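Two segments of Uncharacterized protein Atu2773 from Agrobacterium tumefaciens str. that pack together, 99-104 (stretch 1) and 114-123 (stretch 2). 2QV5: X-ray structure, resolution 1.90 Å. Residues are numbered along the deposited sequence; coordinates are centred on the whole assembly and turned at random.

Stretch 1 (99-104) GPDTLL
Stretch 2, residues 114-123: DRLHRSMAKI

The carboxylate of Asp101 anchors stretch 1 to the helix of stretch 2. Its OD1 accepts a hydrogen bond from Arg118 NE at 2.9 Å (147° at the hydrogen) and a weak one from Arg118 NH2 at 3.2 Å, so the salt bridge meets the guanidinium at its edge, near its plane. Arg118 (m, t, m, chi4 -77°) bends to reach this position, whereas Lys122, four residues on, is extended (m, t, t, t) and makes a long salt bridge from NZ to Asp101 OD2, 3.8 Å. A water closes that gap: it donates to Asp101 OD2 (2.7 Å) and Ser119 OG (2.6 Å) and accepts from Lys122 NZ (2.6 Å). A second water accepts from Ser119 OG (2.6 Å) and donates to the backbone oxygens Asp101 O (2.7 Å) and Arg115 O (3.0 Å). The small Ser119 side chain (m) thus links both waters.

Stretch 1 has no regular helix or strand. A type I turn runs from Gly99 to Thr102, with Pro100 at -72/-26 and Asp101 at -92/16; Thr102 OG1 (chi1 m) ties it together by donating to Gly99 O at 2.6 Å. Gly99, at 144/-175, adopts angles that call for glycine. Thr102 to Leu104 are then extended. The helix includes 114-120, and CA of Asp101 lies 5.1 Å from CA of Arg115.

Arg115, pointing toward stretch 1 (m, t, t, chi4 154°), runs its long side chain along the loop. Its CD approaches Thr102 O at 3.4 Å, this oxygen lying over one face of the guanidinium, and its NH2 is 3.8 Å from Leu104 CG. Leu103 (m, p) is buried: CD1 packs 3.8 Å from Arg115 CB, and CD2 lies 4.5 Å from CB of Leu116 (t, p). Together the stretches bury 391 Å², chiefly at Asp101 and Arg115.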

# COMPACT_ATOMS: atom_id res chain seq x y z
N GLY A 99 -2.77 -16.54 6.01
CA GLY A 99 -2.78 -16.64 7.47
C GLY A 99 -4.17 -16.68 8.07
O GLY A 99 -5.16 -16.72 7.33
N PRO A 100 -4.26 -16.68 9.41
CA PRO A 100 -5.55 -16.76 10.13
C PRO A 100 -6.42 -15.49 10.06
O PRO A 100 -7.64 -15.59 10.19
CB PRO A 100 -5.12 -17.04 11.57
CG PRO A 100 -3.76 -16.45 11.69
CD PRO A 100 -3.12 -16.62 10.34
N ASP A 101 -5.80 -14.33 9.86
CA ASP A 101 -6.55 -13.07 9.80
C ASP A 101 -6.97 -12.67 8.38
O ASP A 101 -7.34 -11.52 8.13
CB ASP A 101 -5.75 -11.94 10.47
CG ASP A 101 -5.90 -11.95 11.99
OD1 ASP A 101 -6.94 -12.42 12.50
OD2 ASP A 101 -4.97 -11.47 12.68
N THR A 102 -6.92 -13.64 7.45
CA THR A 102 -7.32 -13.44 6.06
C THR A 102 -8.83 -13.23 5.97
O THR A 102 -9.61 -14.02 6.51
CB THR A 102 -6.89 -14.65 5.18
OG1 THR A 102 -5.52 -14.96 5.42
CG2 THR A 102 -7.07 -14.35 3.70
N LEU A 103 -9.25 -12.15 5.31
CA LEU A 103 -10.68 -11.87 5.14
C LEU A 103 -11.23 -12.78 4.04
O LEU A 103 -10.59 -12.96 2.99
CB LEU A 103 -10.92 -10.38 4.83
CG LEU A 103 -10.87 -9.35 5.98
CD1 LEU A 103 -9.56 -9.31 6.72
CD2 LEU A 103 -11.18 -7.96 5.45
N LEU A 104 -12.39 -13.38 4.30
CA LEU A 104 -12.97 -14.39 3.42
C LEU A 104 -14.30 -13.94 2.85
O LEU A 104 -15.15 -13.40 3.58
CB LEU A 104 -13.12 -15.73 4.16
CG LEU A 104 -11.86 -16.30 4.83
CD1 LEU A 104 -12.18 -17.52 5.69
CD2 LEU A 104 -10.79 -16.64 3.79
N ASP A 114 -13.83 -7.96 12.41
CA ASP A 114 -12.99 -8.35 13.53
C ASP A 114 -11.57 -8.73 13.11
O ASP A 114 -10.60 -8.39 13.78
CB ASP A 114 -13.63 -9.51 14.31
CG ASP A 114 -14.78 -9.04 15.21
OD1 ASP A 114 -14.71 -7.90 15.73
OD2 ASP A 114 -15.76 -9.81 15.39
N ARG A 115 -11.45 -9.44 11.98
CA ARG A 115 -10.16 -9.83 11.42
C ARG A 115 -9.37 -8.61 11.00
O ARG A 115 -8.17 -8.54 11.25
CB ARG A 115 -10.37 -10.72 10.20
CG ARG A 115 -10.62 -12.17 10.55
CD ARG A 115 -11.12 -12.92 9.34
NE ARG A 115 -11.43 -14.30 9.68
CZ ARG A 115 -12.32 -15.04 9.03
NH1 ARG A 115 -12.54 -16.29 9.41
NH2 ARG A 115 -12.99 -14.53 8.00
N LEU A 116 -10.05 -7.68 10.33
CA LEU A 116 -9.51 -6.40 9.90
C LEU A 116 -8.96 -5.60 11.07
O LEU A 116 -7.84 -5.10 11.03
CB LEU A 116 -10.61 -5.58 9.21
CG LEU A 116 -10.28 -4.16 8.76
CD1 LEU A 116 -9.15 -4.22 7.71
CD2 LEU A 116 -11.49 -3.44 8.19
N HIS A 117 -9.77 -5.49 12.12
CA HIS A 117 -9.40 -4.76 13.33
C HIS A 117 -8.19 -5.34 14.04
O HIS A 117 -7.39 -4.60 14.61
CB HIS A 117 -10.60 -4.70 14.29
CG HIS A 117 -11.68 -3.76 13.85
ND1 HIS A 117 -12.80 -3.52 14.61
CD2 HIS A 117 -11.79 -2.98 12.75
CE1 HIS A 117 -13.58 -2.65 13.99
NE2 HIS A 117 -12.99 -2.31 12.85
N ARG A 118 -8.05 -6.66 14.01
CA ARG A 118 -6.87 -7.30 14.57
C ARG A 118 -5.60 -6.88 13.82
O ARG A 118 -4.60 -6.57 14.45
CB ARG A 118 -7.02 -8.82 14.58
CG ARG A 118 -7.95 -9.31 15.67
CD ARG A 118 -7.72 -10.78 15.99
NE ARG A 118 -8.21 -11.70 14.95
CZ ARG A 118 -9.48 -12.03 14.75
NH1 ARG A 118 -10.46 -11.52 15.50
NH2 ARG A 118 -9.79 -12.89 13.79
N SER A 119 -5.65 -6.84 12.49
CA SER A 119 -4.51 -6.37 11.69
C SER A 119 -4.21 -4.89 11.91
O SER A 119 -3.04 -4.52 12.08
CB SER A 119 -4.76 -6.62 10.21
OG SER A 119 -4.68 -8.00 9.90
N MET A 120 -5.26 -4.07 11.94
CA MET A 120 -5.20 -2.61 12.11
C MET A 120 -4.45 -2.18 13.37
O MET A 120 -3.80 -1.15 13.40
CB MET A 120 -6.61 -2.00 12.12
CG MET A 120 -7.25 -1.75 10.76
SD MET A 120 -8.84 -0.87 10.88
CE MET A 120 -9.13 -0.53 9.15
N ALA A 121 -4.56 -3.01 14.41
CA ALA A 121 -4.00 -2.68 15.72
C ALA A 121 -2.52 -3.02 15.85
O ALA A 121 -1.89 -2.68 16.85
CB ALA A 121 -4.82 -3.40 16.80
N LYS A 122 -1.95 -3.68 14.84
CA LYS A 122 -0.57 -4.16 14.94
C LYS A 122 0.51 -3.11 14.73
O LYS A 122 1.63 -3.26 15.24
CB LYS A 122 -0.36 -5.36 14.02
CG LYS A 122 -0.96 -6.64 14.59
CD LYS A 122 -0.87 -7.75 13.60
CE LYS A 122 -1.47 -9.03 14.16
NZ LYS A 122 -1.46 -10.09 13.12
N ILE A 123 0.19 -2.06 13.98
CA ILE A 123 1.04 -0.88 13.84
C ILE A 123 0.21 0.39 13.98
O ILE A 123 -1.00 0.34 14.09
CB ILE A 123 1.80 -0.83 12.48
CG1 ILE A 123 0.83 -0.86 11.29
CG2 ILE A 123 2.84 -1.96 12.35
CD1 ILE A 123 1.46 -0.38 10.00
O HOH W 1 -6.72 -8.93 8.62
O HOH W 2 -3.37 -9.64 11.44